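Local coordinates for protein alcohol dehydrogenase (Aeropyrum pernix, PDB 1H2B) that probably catalyses the NAD+-dependent oxidation of alcohols to aldehydes or ketones, as a zinc-containing dehydrogenase from a hyperthermophilic archaeon, at residues Val44-Ala49 against Val101-Ala106; Glu127-Asn132 against Glu139-Ser144. All coordinates share one frame; numbering follows the deposited sequence.

Interaction 1: residues Val44-Ala49 against Val101-Ala106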
ATOM      1  N   VAL B  44      26.325  -2.880 -25.722  1.00 14.91           N
ATOM      2  CA  VAL B  44      26.095  -4.288 -26.041  1.00 15.74           C
ATOM      3  C   VAL B  44      25.513  -4.418 -27.431  1.00 16.17           C
ATOM      4  O   VAL B  44      24.631  -3.667 -27.786  1.00 17.45           O
ATOM      5  CB  VAL B  44      25.075  -4.977 -25.063  1.00 14.84           C
ATOM      6  CG1 VAL B  44      24.726  -6.386 -25.526  1.00 18.26           C
ATOM      7  CG2 VAL B  44      25.635  -4.996 -23.646  1.00 16.19           C
ATOM      8  N   ILE B  45      26.056  -5.335 -28.223  1.00 15.40           N
ATOM      9  CA  ILE B  45      25.374  -5.733 -29.466  1.00 14.58           C
ATOM     10  C   ILE B  45      24.918  -7.189 -29.356  1.00 15.88           C
ATOM     11  O   ILE B  45      25.672  -8.079 -28.948  1.00 15.64           O
ATOM     12  CB  ILE B  45      26.272  -5.512 -30.717  1.00 16.39           C
ATOM     13  CG1 ILE B  45      26.514  -4.019 -30.898  1.00 18.47           C
ATOM     14  CG2 ILE B  45      25.583  -6.122 -31.980  1.00 15.17           C
ATOM     15  CD1 ILE B  45      27.652  -3.700 -31.876  1.00 21.71           C
ATOM     16  N   VAL B  46      23.657  -7.428 -29.738  1.00 15.94           N
ATOM     17  CA  VAL B  46      23.052  -8.744 -29.691  1.00 16.09           C
ATOM     18  C   VAL B  46      22.801  -9.242 -31.093  1.00 15.46           C
ATOM     19  O   VAL B  46      22.373  -8.472 -31.954  1.00 18.02           O
ATOM     20  CB  VAL B  46      21.692  -8.661 -28.917  1.00 17.31           C
ATOM     21  CG1 VAL B  46      20.923  -9.945 -28.998  1.00 20.55           C
ATOM     22  CG2 VAL B  46      21.960  -8.263 -27.467  1.00 20.84           C
ATOM     23  N   ARG B  47      23.111 -10.511 -31.309  1.00 16.61           N
ATOM     24  CA  ARG B  47      22.635 -11.286 -32.462  1.00 17.07           C
ATOM     25  C   ARG B  47      21.217 -11.752 -32.158  1.00 16.81           C
ATOM     26  O   ARG B  47      20.985 -12.582 -31.245  1.00 16.58           O
ATOM     27  CB  ARG B  47      23.597 -12.451 -32.749  1.00 18.56           C
ATOM     28  CG  ARG B  47      23.123 -13.366 -33.853  1.00 21.59           C
ATOM     29  CD  ARG B  47      24.129 -14.488 -34.193  1.00 23.49           C
ATOM     30  NE  ARG B  47      24.523 -15.343 -33.064  1.00 30.58           N
ATOM     31  CZ  ARG B  47      23.965 -16.518 -32.763  1.00 34.88           C
ATOM     32  NH1 ARG B  47      22.923 -16.964 -33.473  1.00 29.88           N
ATOM     33  NH2 ARG B  47      24.436 -17.239 -31.734  1.00 28.56           N
ATOM     34  N   ILE B  48      20.247 -11.176 -32.877  1.00 16.01           N
ATOM     35  CA  ILE B  48      18.845 -11.494 -32.630  1.00 17.12           C
ATOM     36  C   ILE B  48      18.535 -12.940 -32.950  1.00 17.43           C
ATOM     37  O   ILE B  48      18.912 -13.455 -34.023  1.00 18.64           O
ATOM     38  CB  ILE B  48      17.994 -10.559 -33.478  1.00 16.15           C
ATOM     39  CG1 ILE B  48      18.230  -9.104 -33.053  1.00 16.56           C
ATOM     40  CG2 ILE B  48      16.458 -10.971 -33.435  1.00 19.90           C
ATOM     41  CD1 ILE B  48      17.563  -8.707 -31.636  1.00 19.25           C
ATOM     42  N   ALA B  49      17.857 -13.597 -32.005  1.00 15.95           N
ATOM     43  CA  ALA B  49      17.323 -14.968 -32.196  1.00 16.82           C
ATOM     44  C   ALA B  49      15.808 -14.954 -32.439  1.00 19.11           C
ATOM     45  O   ALA B  49      15.281 -15.764 -33.194  1.00 19.79           O
ATOM     46  CB  ALA B  49      17.674 -15.881 -30.996  1.00 16.74           C
ATOM     47  N   VAL B 101      20.165 -14.093 -24.017  1.00 15.40           N
ATOM     48  CA  VAL B 101      19.660 -12.936 -23.273  1.00 15.49           C
ATOM     49  C   VAL B 101      18.263 -12.562 -23.759  1.00 14.44           C
ATOM     50  O   VAL B 101      17.837 -12.872 -24.907  1.00 14.41           O
ATOM     51  CB  VAL B 101      20.559 -11.679 -23.429  1.00 15.72           C
ATOM     52  CG1 VAL B 101      21.965 -11.926 -22.818  1.00 15.17           C
ATOM     53  CG2 VAL B 101      20.666 -11.214 -24.911  1.00 17.17           C
ATOM     54  N   ILE B 102      17.532 -11.899 -22.861  1.00 16.08           N
ATOM     55  CA  ILE B 102      16.282 -11.249 -23.216  1.00 14.29           C
ATOM     56  C   ILE B 102      16.467  -9.778 -22.898  1.00 13.54           C
ATOM     57  O   ILE B 102      17.146  -9.399 -21.948  1.00 14.98           O
ATOM     58  CB  ILE B 102      15.056 -11.874 -22.470  1.00 13.13           C
ATOM     59  CG1 ILE B 102      13.732 -11.154 -22.891  1.00 15.83           C
ATOM     60  CG2 ILE B 102      15.215 -11.786 -20.910  1.00 15.77           C
ATOM     61  CD1 ILE B 102      12.507 -12.009 -22.457  1.00 16.96           C
ATOM     62  N   LEU B 103      15.888  -8.930 -23.734  1.00 12.35           N
ATOM     63  CA  LEU B 103      16.110  -7.493 -23.604  1.00 12.77           C
ATOM     64  C   LEU B 103      14.927  -6.725 -23.102  1.00 12.42           C
ATOM     65  O   LEU B 103      13.837  -6.757 -23.703  1.00 14.08           O
ATOM     66  CB  LEU B 103      16.560  -6.855 -24.942  1.00 15.66           C
ATOM     67  CG  LEU B 103      17.772  -7.545 -25.574  1.00 15.62           C
ATOM     68  CD1 LEU B 103      18.160  -6.853 -26.920  1.00 18.40           C
ATOM     69  CD2 LEU B 103      18.958  -7.470 -24.634  1.00 15.74           C
ATOM     70  N   HIS B 104      15.128  -5.972 -22.015  1.00 12.78           N
ATOM     71  CA  HIS B 104      14.137  -4.973 -21.635  1.00 13.75           C
ATOM     72  C   HIS B 104      14.068  -3.904 -22.730  1.00 13.07           C
ATOM     73  O   HIS B 104      15.096  -3.520 -23.279  1.00 15.35           O
ATOM     74  CB  HIS B 104      14.552  -4.306 -20.332  1.00 13.61           C
ATOM     75  CG  HIS B 104      13.483  -3.438 -19.757  1.00 14.58           C
ATOM     76  ND1 HIS B 104      13.231  -2.170 -20.230  1.00 15.18           N
ATOM     77  CD2 HIS B 104      12.536  -3.701 -18.831  1.00 15.32           C
ATOM     78  CE1 HIS B 104      12.170  -1.668 -19.605  1.00 15.55           C
ATOM     79  NE2 HIS B 104      11.737  -2.584 -18.741  1.00 13.34           N
ATOM     80  N   PRO B 105      12.872  -3.496 -23.145  1.00 13.65           N
ATOM     81  CA  PRO B 105      12.823  -2.635 -24.334  1.00 15.40           C
ATOM     82  C   PRO B 105      13.334  -1.224 -24.150  1.00 13.42           C
ATOM     83  O   PRO B 105      13.519  -0.559 -25.161  1.00 16.82           O
ATOM     84  CB  PRO B 105      11.334  -2.660 -24.745  1.00 16.90           C
ATOM     85  CG  PRO B 105      10.591  -3.254 -23.592  1.00 20.62           C
ATOM     86  CD  PRO B 105      11.531  -3.890 -22.661  1.00 15.65           C
ATOM     87  N   ALA B 106      13.524  -0.738 -22.925  1.00 13.24           N
ATOM     88  CA  ALA B 106      14.016   0.622 -22.674  1.00 15.42           C
ATOM     89  C   ALA B 106      15.529   0.611 -22.508  1.00 14.98           C
ATOM     90  O   ALA B 106      16.085  -0.303 -21.898  1.00 17.41           O
ATOM     91  CB  ALA B 106      13.409   1.156 -21.379  1.00 17.83           C
TER
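V46 meets V101 and L103 through a single methyl group, and the whole contact is apolar. CG2 of V46 lies 4.1 Å from CG2 of V101, the two branches reaching toward each other tip to tip. The same CG2 of V46 is 4.1 Å from CD1 of L103, but here the side chains run past one another in opposite directions. V46 holds CG1 anti to its backbone N (chi1 172°), which turns CG2 away from the carbonyl carbon and out to the two residues facing it. Both distances are ordinary methyl van der Waals separations, and the area buried, 125 Å² over both sides, is modest. All three residues are buried.

No hydrogen bond joins 44-49 to 101-106, and the nearest CA pair, V46 and V101, is still 8.4 Å apart. That spacing is too wide for paired strands. M141 of strand 140-143 bridges the two segments, hydrogen-bonded to the backbone of V46 and packed on the side chain of L103.

The polar contact within 101-106 lies past the strand end. A106 N donates to ND1 of H104 over 3.1 Å, with an N-H...N angle of 164°, and approaches 23° out of the imidazole plane. NE2 of H104 is bonded to the carbonyl O of G310, so both ring nitrogens are engaged.

V46, V101 and L103 all point toward the opposite segment, and both strands pair with strand 81-88, consistent with the curled, barrel-like sheet of the GroES-like domain of zinc-dependent alcohol dehydrogenases.

Interaction 2: residues Glu127-Asn132 against Glu139-Ser144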
ATOM      1  N   GLU B 127      15.590   5.896 -24.390  1.00 25.77           N
ATOM      2  CA  GLU B 127      15.561   5.542 -25.821  1.00 20.55           C
ATOM      3  C   GLU B 127      14.942   4.146 -25.894  1.00 19.46           C
ATOM      4  O   GLU B 127      14.976   3.420 -24.898  1.00 21.16           O
ATOM      5  CB  GLU B 127      16.998   5.522 -26.326  1.00 23.36           C
ATOM      6  CG  GLU B 127      17.626   6.913 -26.248  1.00 27.94           C
ATOM      7  CD  GLU B 127      18.884   7.076 -27.084  1.00 34.99           C
ATOM      8  OE1 GLU B 127      19.995   6.985 -26.510  1.00 41.80           O
ATOM      9  OE2 GLU B 127      18.761   7.306 -28.307  1.00 44.72           O
ATOM     10  N   PHE B 128      14.317   3.810 -27.016  1.00 17.53           N
ATOM     11  CA  PHE B 128      13.500   2.604 -27.052  1.00 16.96           C
ATOM     12  C   PHE B 128      13.709   1.974 -28.413  1.00 16.67           C
ATOM     13  O   PHE B 128      13.039   2.370 -29.407  1.00 19.15           O
ATOM     14  CB  PHE B 128      12.031   3.019 -26.791  1.00 17.52           C
ATOM     15  CG  PHE B 128      11.102   1.908 -26.325  1.00 22.78           C
ATOM     16  CD1 PHE B 128      10.493   1.981 -25.073  1.00 32.17           C
ATOM     17  CD2 PHE B 128      10.723   0.889 -27.178  1.00 23.67           C
ATOM     18  CE1 PHE B 128       9.604   0.986 -24.651  1.00 35.09           C
ATOM     19  CE2 PHE B 128       9.818  -0.104 -26.779  1.00 22.87           C
ATOM     20  CZ  PHE B 128       9.260  -0.055 -25.496  1.00 29.11           C
ATOM     21  N   PRO B 129      14.643   1.013 -28.529  1.00 15.81           N
ATOM     22  CA  PRO B 129      14.854   0.307 -29.797  1.00 15.93           C
ATOM     23  C   PRO B 129      13.540  -0.206 -30.431  1.00 16.98           C
ATOM     24  O   PRO B 129      12.681  -0.828 -29.797  1.00 17.22           O
ATOM     25  CB  PRO B 129      15.762  -0.841 -29.411  1.00 17.33           C
ATOM     26  CG  PRO B 129      16.639  -0.200 -28.291  1.00 16.93           C
ATOM     27  CD  PRO B 129      15.601   0.572 -27.494  1.00 17.42           C
ATOM     28  N   GLY B 130      13.372   0.137 -31.705  1.00 16.83           N
ATOM     29  CA  GLY B 130      12.158  -0.257 -32.387  1.00 17.52           C
ATOM     30  C   GLY B 130      11.058   0.774 -32.344  1.00 19.00           C
ATOM     31  O   GLY B 130      10.148   0.701 -33.167  1.00 19.44           O
ATOM     32  N   LEU B 131      11.076   1.688 -31.380  1.00 19.43           N
ATOM     33  CA  LEU B 131       9.988   2.662 -31.265  1.00 21.38           C
ATOM     34  C   LEU B 131      10.435   3.969 -31.845  1.00 24.69           C
ATOM     35  O   LEU B 131       9.732   4.548 -32.647  1.00 28.12           O
ATOM     36  CB  LEU B 131       9.596   2.929 -29.809  1.00 22.79           C
ATOM     37  CG  LEU B 131       8.290   2.288 -29.352  1.00 32.37           C
ATOM     38  CD1 LEU B 131       7.096   3.025 -29.894  1.00 28.39           C
ATOM     39  CD2 LEU B 131       8.237   0.810 -29.749  1.00 30.48           C
ATOM     40  N   ASN B 132      11.588   4.451 -31.377  1.00 25.22           N
ATOM     41  CA  ASN B 132      12.174   5.699 -31.867  1.00 26.69           C
ATOM     42  C   ASN B 132      13.601   5.625 -32.422  1.00 29.29           C
ATOM     43  O   ASN B 132      14.108   6.628 -32.952  1.00 28.49           O
ATOM     44  CB  ASN B 132      12.006   6.848 -30.832  1.00 24.22           C
ATOM     45  CG  ASN B 132      12.821   6.658 -29.553  1.00 29.07           C
ATOM     46  OD1 ASN B 132      13.316   5.582 -29.250  1.00 25.42           O
ATOM     47  ND2 ASN B 132      12.959   7.735 -28.790  1.00 33.04           N
ATOM     48  N   GLU B 139      19.534  -8.578 -38.156  1.00 18.31           N
ATOM     49  CA  GLU B 139      20.431  -9.626 -37.686  1.00 18.90           C
ATOM     50  C   GLU B 139      21.073  -9.250 -36.336  1.00 17.11           C
ATOM     51  O   GLU B 139      21.282 -10.134 -35.473  1.00 18.03           O
ATOM     52  CB  GLU B 139      21.519  -9.873 -38.754  1.00 22.30           C
ATOM     53  CG  GLU B 139      22.406 -11.077 -38.467  1.00 27.78           C
ATOM     54  CD  GLU B 139      23.490 -11.351 -39.515  1.00 41.27           C
ATOM     55  OE1 GLU B 139      23.645 -10.559 -40.482  1.00 38.14           O
ATOM     56  OE2 GLU B 139      24.208 -12.373 -39.355  1.00 38.47           O
ATOM     57  N   PHE B 140      21.376  -7.972 -36.166  1.00 15.73           N
ATOM     58  CA  PHE B 140      22.045  -7.485 -34.951  1.00 18.06           C
ATOM     59  C   PHE B 140      21.376  -6.237 -34.461  1.00 16.57           C
ATOM     60  O   PHE B 140      20.795  -5.455 -35.255  1.00 18.52           O
ATOM     61  CB  PHE B 140      23.535  -7.146 -35.193  1.00 15.55           C
ATOM     62  CG  PHE B 140      24.372  -8.331 -35.630  1.00 16.98           C
ATOM     63  CD1 PHE B 140      24.631  -8.558 -36.991  1.00 22.43           C
ATOM     64  CD2 PHE B 140      24.867  -9.207 -34.702  1.00 19.06           C
ATOM     65  CE1 PHE B 140      25.375  -9.646 -37.394  1.00 26.79           C
ATOM     66  CE2 PHE B 140      25.636 -10.310 -35.089  1.00 21.78           C
ATOM     67  CZ  PHE B 140      25.892 -10.524 -36.441  1.00 23.13           C
ATOM     68  N   MET B 141      21.498  -5.995 -33.161  1.00 17.53           N
ATOM     69  CA  MET B 141      20.926  -4.786 -32.578  1.00 15.15           C
ATOM     70  C   MET B 141      21.768  -4.351 -31.399  1.00 15.79           C
ATOM     71  O   MET B 141      22.182  -5.175 -30.606  1.00 15.87           O
ATOM     72  CB  MET B 141      19.486  -5.075 -32.073  1.00 16.39           C
ATOM     73  CG  MET B 141      18.777  -3.801 -31.666  1.00 18.11           C
ATOM     74  SD  MET B 141      17.198  -4.175 -30.762  1.00 18.17           S
ATOM     75  CE  MET B 141      17.874  -4.097 -29.062  1.00 19.55           C
ATOM     76  N   ARG B 142      22.034  -3.048 -31.320  1.00 15.09           N
ATOM     77  CA  ARG B 142      22.688  -2.463 -30.158  1.00 15.66           C
ATOM     78  C   ARG B 142      21.713  -2.095 -29.044  1.00 16.76           C
ATOM     79  O   ARG B 142      20.530  -1.707 -29.288  1.00 17.75           O
ATOM     80  CB  ARG B 142      23.604  -1.301 -30.567  1.00 16.25           C
ATOM     81  CG  ARG B 142      22.912  -0.044 -31.070  1.00 16.74           C
ATOM     82  CD  ARG B 142      23.883   1.037 -31.518  1.00 17.49           C
ATOM     83  NE  ARG B 142      23.199   2.312 -31.672  1.00 17.57           N
ATOM     84  CZ  ARG B 142      23.834   3.487 -31.701  1.00 18.89           C
ATOM     85  NH1 ARG B 142      25.172   3.540 -31.634  1.00 21.85           N
ATOM     86  NH2 ARG B 142      23.147   4.628 -31.838  1.00 22.52           N
ATOM     87  N   THR B 143      22.215  -2.219 -27.811  1.00 14.74           N
ATOM     88  CA  THR B 143      21.411  -1.903 -26.643  1.00 15.78           C
ATOM     89  C   THR B 143      22.343  -1.568 -25.494  1.00 17.52           C
ATOM     90  O   THR B 143      23.553  -1.512 -25.717  1.00 17.51           O
ATOM     91  CB  THR B 143      20.436  -3.078 -26.343  1.00 17.56           C
ATOM     92  OG1 THR B 143      19.573  -2.669 -25.284  1.00 19.25           O
ATOM     93  CG2 THR B 143      21.161  -4.323 -25.836  1.00 18.71           C
ATOM     94  N   SER B 144      21.788  -1.405 -24.282  1.00 16.98           N
ATOM     95  CA  SER B 144      22.581  -1.124 -23.068  1.00 15.84           C
ATOM     96  C   SER B 144      22.650  -2.385 -22.220  1.00 15.48           C
ATOM     97  O   SER B 144      21.716  -3.174 -22.144  1.00 16.41           O
ATOM     98  CB  SER B 144      21.936  -0.035 -22.238  1.00 19.09           C
ATOM     99  OG  SER B 144      22.549   0.031 -20.932  1.00 19.60           O
TER
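With CG of M141 anti to its backbone N (chi1 -171°) and chi2 also extended (-169°), the thioether reaches straight out from the strand to P129, and a bend at chi3 (94°) then turns the methyl toward the CB-CG edge of the proline ring. Two M141 atoms therefore share one carbon: SD and CE each lie 3.9 Å from CB of P129. CE also comes within 4.2 Å of CG of P129. The two side chains cross at about a right angle, and no hydrogen bond links the segments.

The carbonyl O of F128 accepts from L131 N at 2.9 Å and from N132 N at 3.2 Å, while OD1 of N132 takes F128 N at 3.0 Å, in the carbonyl plane. The L131 bond closes a type II beta turn with P129 and G130 at its centre, which accounts for the positive phi of G130. This loop carries F128 of the octanoic acid pocket, and L131 packs on the zinc ligand H79.

R142 contributes little; its NH1 bonds to R37 O and forms a salt bridge with E39. M141 also packs on N81 of strand 81-88 and L103 of strand 100-103, while strand 140-143 pairs antiparallel with strand 44-52.

Interactions 1 and 2 lie in series along the chain, the first closing at A106 before the second opens at E127, yet their centres are about 8 Å apart. Strands 44-52 and 140-143 are neighbours in one sheet: V44 O and T143 N, 2.8 Å apart, probably form a hydrogen bond. The two loops also touch: CB of P105 packs 3.4 Å from CZ of F128, which lines the octanoic acid pocket. All four segments belong to the GroES-like domain. Together the contacts run from the apolar interior between strands to the side of the octanoic acid pocket, the side chain of P129 being about 11 Å from the zinc ion held by C54, H79 and D168.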